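Local coordinates for luciferase-like monooxygenase (Streptomyces bottropensis, PDB 4US5), which probably acts as a flavin-dependent monooxygenase of the bacterial luciferase family, inserting oxygen into an organic substrate, at residues S24-H27 and S28-L31; R95-H98 and A99-D103; A173-S176 and S177-A181; R238-A241 and T242-F246; R327-A330 and E331-L335. All coordinates share one frame; numbering follows the deposited sequence. Where two conformers were deposited one is given.

All five interactions are turns of helices around the parallel barrel of one chain. Interactions 1 and 2 are mostly buried, and both also touch the second subunit. Each has a sodium ion, bound by a backbone carbonyl in interaction 1 and by a histidine nitrogen in interaction 2. Interaction 4 is buried too, but its main side-chain contact is an arginine chain over a tyrosine ring. Interactions 3 and 5 are partly buried and, like interaction 2, sit at helix ends. A serine caps a helix start in interaction 3, with a second bound back to it, and a Schellman motif closes one in interaction 5. Helix 21-38 of interaction 1 packs against the helix of interaction 5.

Interaction 1: residues S24-H27 and S28-L31. With NA (sodium ion), chain L.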
loop_
_atom_site.group_PDB
_atom_site.type_symbol
_atom_site.label_atom_id
_atom_site.label_comp_id
_atom_site.label_asym_id
_atom_site.label_seq_id
_atom_site.Cartn_x
_atom_site.Cartn_y
_atom_site.Cartn_z
ATOM N N SER B 24 -14.973 8.371 4.778
ATOM C CA SER B 24 -13.997 9.267 4.190
ATOM C C SER B 24 -13.289 8.592 3.052
ATOM O O SER B 24 -13.110 9.180 1.956
ATOM C CB SER B 24 -12.957 9.718 5.227
ATOM O OG SER B 24 -13.575 10.398 6.311
ATOM N N LEU B 25 -12.859 7.342 3.270
ATOM C CA LEU B 25 -12.179 6.606 2.207
ATOM C C LEU B 25 -13.065 6.371 0.987
ATOM O O LEU B 25 -12.626 6.510 -0.158
ATOM C CB LEU B 25 -11.592 5.271 2.736
ATOM C CG LEU B 25 -10.675 5.397 3.944
ATOM C CD1 LEU B 25 -10.094 4.052 4.321
ATOM C CD2 LEU B 25 -9.562 6.406 3.732
ATOM N N GLN B 26 -14.308 5.962 1.222
ATOM C CA GLN B 26 -15.252 5.750 0.139
ATOM C C GLN B 26 -15.489 7.062 -0.612
ATOM O O GLN B 26 -15.546 7.100 -1.844
ATOM C CB GLN B 26 -16.602 5.153 0.674
ATOM C CG GLN B 26 -16.486 3.677 1.152
ATOM C CD GLN B 26 -15.869 2.768 0.098
ATOM O OE1 GLN B 26 -16.298 2.776 -1.055
ATOM N NE2 GLN B 26 -14.792 2.043 0.472
ATOM N N HIS B 27 -15.605 8.139 0.135
ATOM C CA HIS B 27 -15.773 9.454 -0.503
ATOM C C HIS B 27 -14.584 9.877 -1.324
ATOM O O HIS B 27 -14.748 10.579 -2.347
ATOM C CB HIS B 27 -16.127 10.495 0.521
ATOM C CG HIS B 27 -17.514 10.371 1.024
ATOM N ND1 HIS B 27 -17.892 10.829 2.260
ATOM C CD2 HIS B 27 -18.608 9.771 0.490
ATOM C CE1 HIS B 27 -19.150 10.499 2.491
ATOM N NE2 HIS B 27 -19.623 9.887 1.416
ATOM N N SER B 28 -13.387 9.432 -0.940
ATOM C CA SER B 28 -12.155 9.727 -1.718
ATOM C C SER B 28 -12.204 9.081 -3.030
ATOM O O SER B 28 -11.892 9.678 -4.072
ATOM C CB SER B 28 -10.897 9.239 -0.973
ATOM O OG SER B 28 -10.707 9.972 0.209
ATOM N N ILE B 29 -12.639 7.834 -3.032
ATOM C CA ILE B 29 -12.790 7.104 -4.287
ATOM C C ILE B 29 -13.815 7.740 -5.229
ATOM O O ILE B 29 -13.556 7.902 -6.431
ATOM C CB ILE B 29 -13.178 5.632 -3.983
ATOM C CG1 ILE B 29 -12.040 4.958 -3.231
ATOM C CG2 ILE B 29 -13.500 4.873 -5.255
ATOM C CD1 ILE B 29 -12.412 3.629 -2.576
ATOM N N GLU B 30 -14.957 8.136 -4.671
ATOM C CA GLU B 30 -15.985 8.810 -5.422
ATOM C C GLU B 30 -15.484 10.130 -6.032
ATOM O O GLU B 30 -15.707 10.426 -7.233
ATOM C CB GLU B 30 -17.181 9.131 -4.534
ATOM C CG GLU B 30 -18.381 9.570 -5.362
ATOM C CD GLU B 30 -19.655 9.793 -4.559
ATOM O OE1 GLU B 30 -19.598 9.847 -3.293
ATOM O OE2 GLU B 30 -20.726 9.952 -5.231
ATOM N N LEU B 31 -14.744 10.878 -5.250
ATOM C CA LEU B 31 -14.174 12.139 -5.743
ATOM C C LEU B 31 -13.156 11.888 -6.830
ATOM O O LEU B 31 -13.120 12.605 -7.840
ATOM C CB LEU B 31 -13.588 12.955 -4.608
ATOM C CG LEU B 31 -12.922 14.259 -5.001
ATOM C CD1 LEU B 31 -13.896 15.201 -5.690
ATOM C CD2 LEU B 31 -12.305 14.919 -3.768
HETATM NA NA NA L . -12.692 11.837 1.771
HETATM O O HOH W 1 -14.287 13.382 3.656
#
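The imidazole of His27 and the carboxylate of Glu30 lie side by side and point the same way, with their planes 34° apart. The approach is oblique, with CD2 of His27 3.9 Å from OE1 of Glu30. Both groups project from helix 21-38, the helix of a beta-alpha-beta unit in the TIM barrel that joins strands 6-11 and 42-45. Glu30 places its carboxylate there because CG is anti to the backbone N (chi1 -168°) and the chain beyond is extended. OE1 is also hydrogen-bonded to Gln319 at the start of helix 319-332, so the histidine is not its main partner. A charge on His27, if present, would probably be eased by this nearby carboxylate.

One residue earlier in each case, Gln26 and Ile29 run alongside each other. Ile29 packs on helix 59-68 and on Leu100 of the second subunit, so this side of the helix is part of the dimer contact. On the buried side Ser28 hydrogen-bonds through OG to Glu11. That carboxylate also binds the sodium ion, so the serine supports a ligand of the metal.

The backbone follows the regular i to i+4 pattern, as in Glu30 N to Gln26 O at 3.1 Å. Ser24 O does double duty. It accepts from Ser28 N at 2.9 Å and binds the sodium ion at 2.7 Å; a further ligand is a water, 2.9 Å from the ion.

Interaction 2: residues R95-H98 and A99-D103; sequences RTLH and ALYPD. With NA (sodium ion), chain P.
Leu97 and Tyr101 cross obliquely where helix 87-100 ends, CD2 of Leu97 meeting CE2 of Tyr101 at 4.2 Å. CD2 of the tyrosine ring also comes 3.3 Å from Leu97 O, at an oblique angle. CB of Leu100 lies 3.5 Å above one face of this ring, toward its rim. The phenol is hydrogen-bonded to Arg65 of the second subunit, so the ring reaches into the dimer interface.

His98 turns to another side. With CG trans to N across its CA-CB bond (chi1 170°), the imidazole swings towards the chain that leaves the helix. ND1 binds a sodium ion at 2.9 Å, while NE2 is hydrogen-bonded to Pro163 O. The two partners fix the rotation of the ring. Asp103 joins the site through a water that lies 2.9 Å from the ion and donates to OD1 of Asp103.

The helix ends here. Tyr101 is the first residue to leave helical angles, but its N still donates to Leu97 O at 2.8 Å and weakly to His98 O. Pro102 has no N-H to offer, and its CA makes a CA-H...O contact with His98 O at 3.2 Å.

The turn leads from helix 87-100 towards strand 105-110 in a beta-alpha-beta unit of the barrel. Leu97 and Tyr101 pack on helix 59-68, and Ala99 and Leu100 meet Leu25 of the second subunit.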
loop_
_atom_site.group_PDB
_atom_site.type_symbol
_atom_site.label_atom_id
_atom_site.label_comp_id
_atom_site.label_asym_id
_atom_site.label_seq_id
_atom_site.Cartn_x
_atom_site.Cartn_y
_atom_site.Cartn_z
ATOM N N ARG B 95 7.464 1.554 -7.008
ATOM C CA ARG B 95 7.719 0.700 -8.153
ATOM C C ARG B 95 6.609 -0.345 -8.350
ATOM O O ARG B 95 6.279 -0.689 -9.480
ATOM C CB ARG B 95 9.100 0.004 -8.046
ATOM C CG ARG B 95 10.302 0.946 -8.257
ATOM C CD ARG B 95 11.428 0.269 -9.010
ATOM N NE ARG B 95 10.937 0.159 -10.355
ATOM C CZ ARG B 95 11.066 1.101 -11.284
ATOM N NH1 ARG B 95 11.814 2.181 -11.085
ATOM N NH2 ARG B 95 10.465 0.931 -12.430
ATOM N N THR B 96 6.098 -0.884 -7.255
ATOM C CA THR B 96 4.995 -1.846 -7.326
ATOM C C THR B 96 3.747 -1.151 -7.904
ATOM O O THR B 96 3.109 -1.655 -8.836
ATOM C CB THR B 96 4.703 -2.472 -5.920
ATOM O OG1 THR B 96 5.917 -3.040 -5.375
ATOM C CG2 THR B 96 3.635 -3.531 -6.024
ATOM N N LEU B 97 3.468 0.073 -7.458
ATOM C CA LEU B 97 2.368 0.843 -8.019
ATOM C C LEU B 97 2.569 1.082 -9.497
ATOM O O LEU B 97 1.644 0.921 -10.286
ATOM C CB LEU B 97 2.182 2.166 -7.255
ATOM C CG LEU B 97 1.582 2.040 -5.838
ATOM C CD1 LEU B 97 1.765 3.315 -5.045
ATOM C CD2 LEU B 97 0.114 1.693 -5.885
ATOM N N HIS B 98 3.795 1.467 -9.864
ATOM C CA HIS B 98 4.119 1.730 -11.273
ATOM C C HIS B 98 3.942 0.463 -12.109
ATOM O O HIS B 98 3.481 0.534 -13.243
ATOM C CB HIS B 98 5.533 2.291 -11.371
ATOM C CG HIS B 98 6.066 2.390 -12.760
ATOM N ND1 HIS B 98 5.656 3.370 -13.636
ATOM C CD2 HIS B 98 7.036 1.688 -13.399
ATOM C CE1 HIS B 98 6.331 3.251 -14.768
ATOM N NE2 HIS B 98 7.161 2.220 -14.657
ATOM N N ALA B 99 4.268 -0.693 -11.543
ATOM C CA ALA B 99 4.144 -1.954 -12.282
ATOM C C ALA B 99 2.679 -2.336 -12.492
ATOM O O ALA B 99 2.329 -2.913 -13.525
ATOM C CB ALA B 99 4.903 -3.057 -11.566
ATOM N N LEU B 100 1.798 -1.926 -11.562
ATOM C CA LEU B 100 0.360 -2.094 -11.708
ATOM C C LEU B 100 -0.262 -1.042 -12.644
ATOM O O LEU B 100 -1.226 -1.343 -13.351
ATOM C CB LEU B 100 -0.316 -1.993 -10.350
ATOM C CG LEU B 100 -0.213 -3.205 -9.443
ATOM C CD1 LEU B 100 -0.782 -2.866 -8.068
ATOM C CD2 LEU B 100 -0.983 -4.367 -10.044
ATOM N N TYR B 101 0.285 0.192 -12.630
ATOM C CA TYR B 101 -0.374 1.349 -13.235
ATOM C C TYR B 101 0.676 2.148 -14.029
ATOM O O TYR B 101 1.123 3.222 -13.613
ATOM C CB TYR B 101 -1.019 2.213 -12.126
ATOM C CG TYR B 101 -1.947 1.434 -11.194
ATOM C CD1 TYR B 101 -3.099 0.828 -11.667
ATOM C CD2 TYR B 101 -1.605 1.238 -9.843
ATOM C CE1 TYR B 101 -3.941 0.113 -10.823
ATOM C CE2 TYR B 101 -2.420 0.522 -9.002
ATOM C CZ TYR B 101 -3.577 -0.050 -9.488
ATOM O OH TYR B 101 -4.357 -0.785 -8.669
ATOM N N PRO B 102 1.162 1.555 -15.129
ATOM C CA PRO B 102 2.316 2.074 -15.788
ATOM C C PRO B 102 2.201 3.543 -16.169
ATOM O O PRO B 102 1.267 3.955 -16.818
ATOM C CB PRO B 102 2.473 1.157 -17.041
ATOM C CG PRO B 102 1.222 0.367 -17.116
ATOM C CD PRO B 102 0.704 0.284 -15.716
ATOM N N ASP B 103 3.199 4.282 -15.739
ATOM C CA ASP B 103 3.386 5.699 -16.048
ATOM C C ASP B 103 2.214 6.574 -15.578
ATOM O O ASP B 103 2.014 7.681 -16.111
ATOM C CB ASP B 103 3.645 5.918 -17.564
ATOM C CG ASP B 103 4.391 7.222 -17.846
ATOM O OD1 ASP B 103 5.258 7.621 -17.045
ATOM O OD2 ASP B 103 4.041 7.887 -18.829
HETATM NA NA NA P . 4.300 5.743 -12.837
HETATM O O HOH W 2 5.075 8.168 -14.215
#

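Interaction 3: residues A173-S176 and S177-A181; sequences ASVS and SAEAA
Ser177 reaches back to Ser174, the N-cap residue of helix 175-184, which follows strand 167-172 of the barrel. From CB of Ser177, the nearest atom across the contact is OG of Ser174, at 3.4 Å. At the tip, OG of Ser177 donates to Ser174 O at 2.7 Å. This is possible because OG sits between the backbone N and the carbonyl carbon (chi1 61°), which folds it over the start of the helix. The same hydroxyl also hydrogen-bonds to Tyr188 of strand 188-191, so this buried group is held by two partners.

Ser174 O is shared by three donors. Besides the hydroxyl it takes weak bonds from Ser177 N and Ala178 N. Further along, Val175 and Glu179 cross with CG1 of the valine 3.9 Å from OE2 of the glutamate. Both pack on Thr205 of helix 199-209. The helix then continues regularly, with Glu179 N donating to Val175 O at 3.0 Å.

The cap is made by the side chain of Ser174. Its OG accepts from Ser177 N at 3.0 Å with an N-H...O angle of 151°, the capping bond itself.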
loop_
_atom_site.group_PDB
_atom_site.type_symbol
_atom_site.label_atom_id
_atom_site.label_comp_id
_atom_site.label_asym_id
_atom_site.label_seq_id
_atom_site.Cartn_x
_atom_site.Cartn_y
_atom_site.Cartn_z
ATOM N N ALA B 173 6.010 23.990 2.086
ATOM C CA ALA B 173 5.253 25.105 2.604
ATOM C C ALA B 173 6.217 26.117 3.241
ATOM O O ALA B 173 5.919 26.689 4.284
ATOM C CB ALA B 173 4.276 24.613 3.624
ATOM N N SER B 174 7.338 26.317 2.569
ATOM C CA SER B 174 8.430 27.165 3.056
ATOM C C SER B 174 9.302 27.594 1.896
ATOM O O SER B 174 9.406 26.906 0.885
ATOM C CB SER B 174 9.276 26.421 4.087
ATOM O OG SER B 174 10.050 25.378 3.508
ATOM N N VAL B 175 9.966 28.739 2.059
ATOM C CA VAL B 175 10.935 29.192 1.058
ATOM C C VAL B 175 12.106 28.223 0.960
ATOM O O VAL B 175 12.595 27.930 -0.132
ATOM C CB VAL B 175 11.446 30.624 1.362
ATOM C CG1 VAL B 175 12.501 31.059 0.334
ATOM C CG2 VAL B 175 10.296 31.593 1.336
ATOM N N SER B 176 12.506 27.664 2.092
ATOM C CA SER B 176 13.583 26.695 2.116
ATOM C C SER B 176 13.294 25.463 1.236
ATOM O O SER B 176 14.163 24.976 0.506
ATOM C CB SER B 176 13.832 26.329 3.597
ATOM O OG SER B 176 13.689 24.970 3.912
ATOM N N SER B 177 12.058 24.977 1.265
ATOM C CA SER B 177 11.710 23.803 0.441
ATOM C C SER B 177 11.789 24.135 -1.026
ATOM O O SER B 177 12.156 23.304 -1.843
ATOM C CB SER B 177 10.284 23.278 0.829
ATOM O OG SER B 177 9.297 24.264 0.598
ATOM N N ALA B 178 11.390 25.353 -1.370
ATOM C CA ALA B 178 11.398 25.797 -2.728
ATOM C C ALA B 178 12.866 25.871 -3.253
ATOM O O ALA B 178 13.123 25.551 -4.400
ATOM C CB ALA B 178 10.712 27.157 -2.838
ATOM N N GLU B 179 13.786 26.317 -2.388
ATOM C CA GLU B 179 15.237 26.318 -2.700
ATOM C C GLU B 179 15.743 24.923 -2.946
ATOM O O GLU B 179 16.500 24.677 -3.873
ATOM C CB GLU B 179 16.037 26.964 -1.549
ATOM C CG GLU B 179 15.894 28.477 -1.508
ATOM C CD GLU B 179 16.363 29.121 -0.194
ATOM O OE1 GLU B 179 16.764 28.406 0.757
ATOM O OE2 GLU B 179 16.311 30.373 -0.115
ATOM N N ALA B 180 15.300 23.980 -2.117
ATOM C CA ALA B 180 15.723 22.584 -2.267
ATOM C C ALA B 180 15.197 21.965 -3.557
ATOM O O ALA B 180 15.943 21.344 -4.305
ATOM C CB ALA B 180 15.297 21.768 -1.063
ATOM N N ALA B 181 13.914 22.203 -3.857
ATOM C CA ALA B 181 13.333 21.703 -5.079
ATOM C C ALA B 181 14.035 22.272 -6.286
ATOM O O ALA B 181 14.278 21.576 -7.279
ATOM C CB ALA B 181 11.848 22.047 -5.139
#

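Interaction 4: residues R238-A241 and T242-F246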
loop_
_atom_site.group_PDB
_atom_site.type_symbol
_atom_site.label_atom_id
_atom_site.label_comp_id
_atom_site.label_asym_id
_atom_site.label_seq_id
_atom_site.Cartn_x
_atom_site.Cartn_y
_atom_site.Cartn_z
ATOM N N ARG B 238 -21.743 29.630 3.345
ATOM C CA ARG B 238 -22.361 28.632 4.199
ATOM C C ARG B 238 -21.472 27.355 4.270
ATOM O O ARG B 238 -21.166 26.863 5.359
ATOM C CB ARG B 238 -23.743 28.257 3.691
ATOM C CG ARG B 238 -24.403 27.090 4.421
ATOM C CD ARG B 238 -25.706 26.637 3.763
ATOM N NE ARG B 238 -26.076 25.310 4.285
ATOM C CZ ARG B 238 -25.660 24.139 3.811
ATOM N NH1 ARG B 238 -24.953 24.052 2.694
ATOM N NH2 ARG B 238 -26.033 23.027 4.428
ATOM N N VAL B 239 -21.076 26.854 3.113
ATOM C CA VAL B 239 -20.218 25.628 3.054
ATOM C C VAL B 239 -18.850 25.893 3.780
ATOM O O VAL B 239 -18.328 25.027 4.496
ATOM C CB VAL B 239 -20.019 25.151 1.591
ATOM C CG1 VAL B 239 -19.101 23.926 1.539
ATOM C CG2 VAL B 239 -21.359 24.827 0.953
ATOM N N TYR B 240 -18.329 27.112 3.654
ATOM C CA TYR B 240 -17.062 27.519 4.265
ATOM C C TYR B 240 -17.108 27.624 5.792
ATOM O O TYR B 240 -16.091 27.541 6.443
ATOM C CB TYR B 240 -16.666 28.898 3.685
ATOM C CG TYR B 240 -15.386 29.478 4.172
ATOM C CD1 TYR B 240 -14.199 28.738 4.179
ATOM C CD2 TYR B 240 -15.320 30.829 4.551
ATOM C CE1 TYR B 240 -13.003 29.300 4.595
ATOM C CE2 TYR B 240 -14.113 31.407 4.937
ATOM C CZ TYR B 240 -12.970 30.646 4.954
ATOM O OH TYR B 240 -11.798 31.223 5.374
ATOM N N ALA B 241 -18.297 27.779 6.350
ATOM C CA ALA B 241 -18.449 27.940 7.788
ATOM C C ALA B 241 -17.879 26.757 8.583
ATOM O O ALA B 241 -17.326 26.931 9.663
ATOM C CB ALA B 241 -19.913 28.155 8.128
ATOM N N THR B 242 -18.027 25.550 8.043
ATOM C CA THR B 242 -17.370 24.364 8.588
ATOM C C THR B 242 -15.900 24.593 8.871
ATOM O O THR B 242 -15.394 24.305 9.974
ATOM C CB THR B 242 -17.520 23.193 7.587
ATOM O OG1 THR B 242 -18.884 22.796 7.553
ATOM C CG2 THR B 242 -16.624 21.996 7.921
ATOM N N HIS B 243 -15.198 25.132 7.885
ATOM C CA HIS B 243 -13.780 25.342 8.025
ATOM C C HIS B 243 -13.465 26.433 9.055
ATOM O O HIS B 243 -12.502 26.337 9.812
ATOM C CB HIS B 243 -13.196 25.707 6.680
ATOM C CG HIS B 243 -11.780 25.298 6.527
ATOM N ND1 HIS B 243 -11.137 25.331 5.321
ATOM C CD2 HIS B 243 -10.889 24.806 7.417
ATOM C CE1 HIS B 243 -9.899 24.898 5.476
ATOM N NE2 HIS B 243 -9.741 24.530 6.730
ATOM N N ARG B 244 -14.242 27.505 8.996
ATOM C CA ARG B 244 -14.088 28.598 9.913
ATOM C C ARG B 244 -14.212 28.091 11.362
ATOM O O ARG B 244 -13.391 28.449 12.223
ATOM C CB ARG B 244 -15.125 29.665 9.622
ATOM C CG ARG B 244 -14.924 30.393 8.318
ATOM C CD ARG B 244 -16.053 31.363 8.044
ATOM N NE ARG B 244 -16.046 32.445 9.022
ATOM C CZ ARG B 244 -17.125 33.061 9.480
ATOM N NH1 ARG B 244 -18.331 32.739 9.049
ATOM N NH2 ARG B 244 -16.985 34.015 10.418
ATOM N N LEU B 245 -15.249 27.303 11.617
ATOM C CA LEU B 245 -15.512 26.784 12.989
ATOM C C LEU B 245 -14.455 25.780 13.390
ATOM O O LEU B 245 -14.034 25.755 14.536
ATOM C CB LEU B 245 -16.894 26.150 13.077
ATOM C CG LEU B 245 -17.282 25.528 14.436
ATOM C CD1 LEU B 245 -17.169 26.562 15.541
ATOM C CD2 LEU B 245 -18.685 24.943 14.380
ATOM N N PHE B 246 -13.966 24.990 12.421
ATOM C CA PHE B 246 -12.884 24.051 12.720
ATOM C C PHE B 246 -11.689 24.826 13.227
ATOM O O PHE B 246 -11.063 24.442 14.218
ATOM C CB PHE B 246 -12.519 23.198 11.480
ATOM C CG PHE B 246 -11.466 22.143 11.738
ATOM C CD1 PHE B 246 -11.777 20.961 12.373
ATOM C CD2 PHE B 246 -10.155 22.360 11.331
ATOM C CE1 PHE B 246 -10.810 19.995 12.620
ATOM C CE2 PHE B 246 -9.171 21.407 11.562
ATOM C CZ PHE B 246 -9.499 20.213 12.193
HETATM O O HOH W 3 -15.615 24.503 4.514
HETATM O O HOH W 4 -19.058 22.381 4.843
#
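Tyr240 O takes an N-H from Arg244 at 3.2 Å, while the preceding turn is opened, with Arg238 O and Thr242 N 4.3 Å apart. Water fills in on the opened side. One water donates to Val239 O and reaches His243 N only weakly. A second links Val239 O to OG1 of Thr242, donating to both at 2.8 and 2.7 Å. Thr242 OG1 is also hydrogen-bonded to Pro259 O.

The main side-chain contact is between Tyr240 and Arg244. The two cross at about a right angle, and the aliphatic part of the arginine lies over one face of the ring. CG of Arg244 is 3.8 Å from the ring centroid and 20° off the normal, a CH-pi contact. CD lies beyond the rim, 3.6 Å from CD2 of Tyr240. The tyrosine ring is set for this by a first torsion near 180° (chi1 -179°), pointing it away from its own N. A bend at chi3 of Arg244 then carries the guanidinium past the ring to a salt bridge with Asp274. His243 comes in obliquely, its CB 4.1 Å from CD1 of Tyr240, and its ring stacks on Tyr286 of strand 286-289.

Val239, Tyr240 and His243 of helix 233-251 pack on strand 221-229 of the barrel, and Tyr240 also on strand 286-289. The arginine makes an apolar contact with its methylenes while its charge is paired by Asp274.

Interaction 5: residues R327-A330 and E331-L335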
loop_
_atom_site.group_PDB
_atom_site.type_symbol
_atom_site.label_atom_id
_atom_site.label_comp_id
_atom_site.label_asym_id
_atom_site.label_seq_id
_atom_site.Cartn_x
_atom_site.Cartn_y
_atom_site.Cartn_z
ATOM N N ARG B 327 -17.092 20.020 -9.268
ATOM C CA ARG B 327 -17.803 20.111 -10.545
ATOM C C ARG B 327 -17.828 21.548 -11.061
ATOM O O ARG B 327 -17.524 21.805 -12.205
ATOM C CB ARG B 327 -19.249 19.660 -10.378
ATOM C CG ARG B 327 -19.434 18.190 -10.445
ATOM C CD ARG B 327 -20.856 17.875 -10.933
ATOM N NE ARG B 327 -21.222 16.529 -10.591
ATOM C CZ ARG B 327 -21.038 15.492 -11.400
ATOM N NH1 ARG B 327 -20.504 15.671 -12.605
ATOM N NH2 ARG B 327 -21.390 14.267 -11.000
ATOM N N LEU B 328 -18.159 22.465 -10.186
ATOM C CA LEU B 328 -18.238 23.898 -10.562
ATOM C C LEU B 328 -16.882 24.441 -10.956
ATOM O O LEU B 328 -16.755 25.197 -11.935
ATOM C CB LEU B 328 -18.818 24.721 -9.421
ATOM C CG LEU B 328 -20.270 24.506 -9.078
ATOM C CD1 LEU B 328 -20.590 25.196 -7.769
ATOM C CD2 LEU B 328 -21.204 24.984 -10.209
ATOM N N LEU B 329 -15.823 23.989 -10.267
ATOM C CA LEU B 329 -14.474 24.395 -10.631
ATOM C C LEU B 329 -14.032 23.886 -12.015
ATOM O O LEU B 329 -13.396 24.612 -12.778
ATOM C CB LEU B 329 -13.444 23.932 -9.571
ATOM C CG LEU B 329 -13.400 24.689 -8.271
ATOM C CD1 LEU B 329 -12.548 23.927 -7.236
ATOM C CD2 LEU B 329 -12.841 26.080 -8.526
ATOM N N ALA B 330 -14.321 22.628 -12.313
ATOM C CA ALA B 330 -13.992 22.086 -13.595
ATOM C C ALA B 330 -14.638 22.929 -14.713
ATOM O O ALA B 330 -14.021 23.158 -15.755
ATOM C CB ALA B 330 -14.462 20.649 -13.710
ATOM N N GLU B 331 -15.886 23.290 -14.518
ATOM C CA GLU B 331 -16.646 24.105 -15.520
ATOM C C GLU B 331 -16.026 25.525 -15.606
ATOM O O GLU B 331 -15.727 26.018 -16.682
ATOM C CB GLU B 331 -18.110 24.185 -15.094
ATOM C CG GLU B 331 -19.023 24.990 -16.025
ATOM C CD GLU B 331 -20.457 25.161 -15.473
ATOM O OE1 GLU B 331 -20.691 25.024 -14.241
ATOM O OE2 GLU B 331 -21.360 25.461 -16.288
ATOM N N ALA B 332 -15.718 26.109 -14.461
ATOM C CA ALA B 332 -15.108 27.446 -14.461
ATOM C C ALA B 332 -13.751 27.501 -15.144
ATOM O O ALA B 332 -13.415 28.498 -15.791
ATOM C CB ALA B 332 -15.006 27.968 -13.039
ATOM N N PHE B 333 -12.955 26.439 -15.027
ATOM C CA PHE B 333 -11.653 26.370 -15.674
ATOM C C PHE B 333 -11.672 25.658 -17.037
ATOM O O PHE B 333 -10.621 25.379 -17.603
ATOM C CB PHE B 333 -10.635 25.745 -14.712
ATOM C CG PHE B 333 -10.209 26.680 -13.636
ATOM C CD1 PHE B 333 -10.998 26.865 -12.501
ATOM C CD2 PHE B 333 -9.104 27.478 -13.815
ATOM C CE1 PHE B 333 -10.622 27.754 -11.529
ATOM C CE2 PHE B 333 -8.744 28.379 -12.841
ATOM C CZ PHE B 333 -9.512 28.523 -11.717
ATOM N N GLU B 334 -12.864 25.407 -17.543
ATOM C CA GLU B 334 -13.043 24.895 -18.901
ATOM C C GLU B 334 -12.330 23.565 -19.111
ATOM O O GLU B 334 -11.693 23.334 -20.146
ATOM C CB GLU B 334 -12.602 25.969 -19.955
ATOM C CG GLU B 334 -13.541 27.161 -19.900
ATOM C CD GLU B 334 -13.115 28.351 -20.785
ATOM O OE1 GLU B 334 -12.160 28.255 -21.607
ATOM O OE2 GLU B 334 -13.720 29.385 -20.627
ATOM N N LEU B 335 -12.384 22.711 -18.094
ATOM C CA LEU B 335 -11.741 21.413 -18.209
ATOM C C LEU B 335 -12.440 20.598 -19.324
ATOM O O LEU B 335 -13.665 20.574 -19.410
ATOM C CB LEU B 335 -11.798 20.646 -16.891
ATOM C CG LEU B 335 -10.560 20.772 -15.981
ATOM C CD1 LEU B 335 -10.258 22.229 -15.696
ATOM C CD2 LEU B 335 -10.758 19.987 -14.710
HETATM O O HOH W 5 -18.825 26.690 -12.871
#
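Leu328 O is gripped twice. Ala332 N donates to it at 2.9 Å, and a water donates at 2.7 Å. The same water also donates to OE1 of Glu331, which links this side chain back to the turn before it. Glu331 is stretched out from CA onwards (chi1 -180°), and this brings the carboxylate to the water. Leu328 passes aslant, CD2 lying 4.1 Å from OE1 of Glu331.

Ala330 O takes part in the end of the helix. Leu335 N donates to it at 2.9 Å with a nearly straight N-H...O angle of 168°, in the carbonyl plane. Glu334 N donates to Glu331 O at 3.1 Å. These two bonds make a Schellman motif. Glu334 is its C-prime residue and has positive phi (59°), which turns the chain back across the helix end. The turn brings CD2 of Leu335 to 3.9 Å from CB of Ala330, an apolar contact that accompanies the two bonds.

Phe333 is the first residue to leave helical angles. It lies alongside Leu329, pointing the same way, with CE1 of the ring near CD2 of the leucine. Leu329 O sits at the edge of this ring, in its plane, and also accepts from Phe333 N.

The end of helix 319-332 rests on several elements of the barrel. Leu329, Phe333 and Leu335 all touch Leu7 of strand 6-11. Leu329 and Phe333 also pack on helix 291-305, and Arg327 and Ala330 meet Leu38 of helix 21-38.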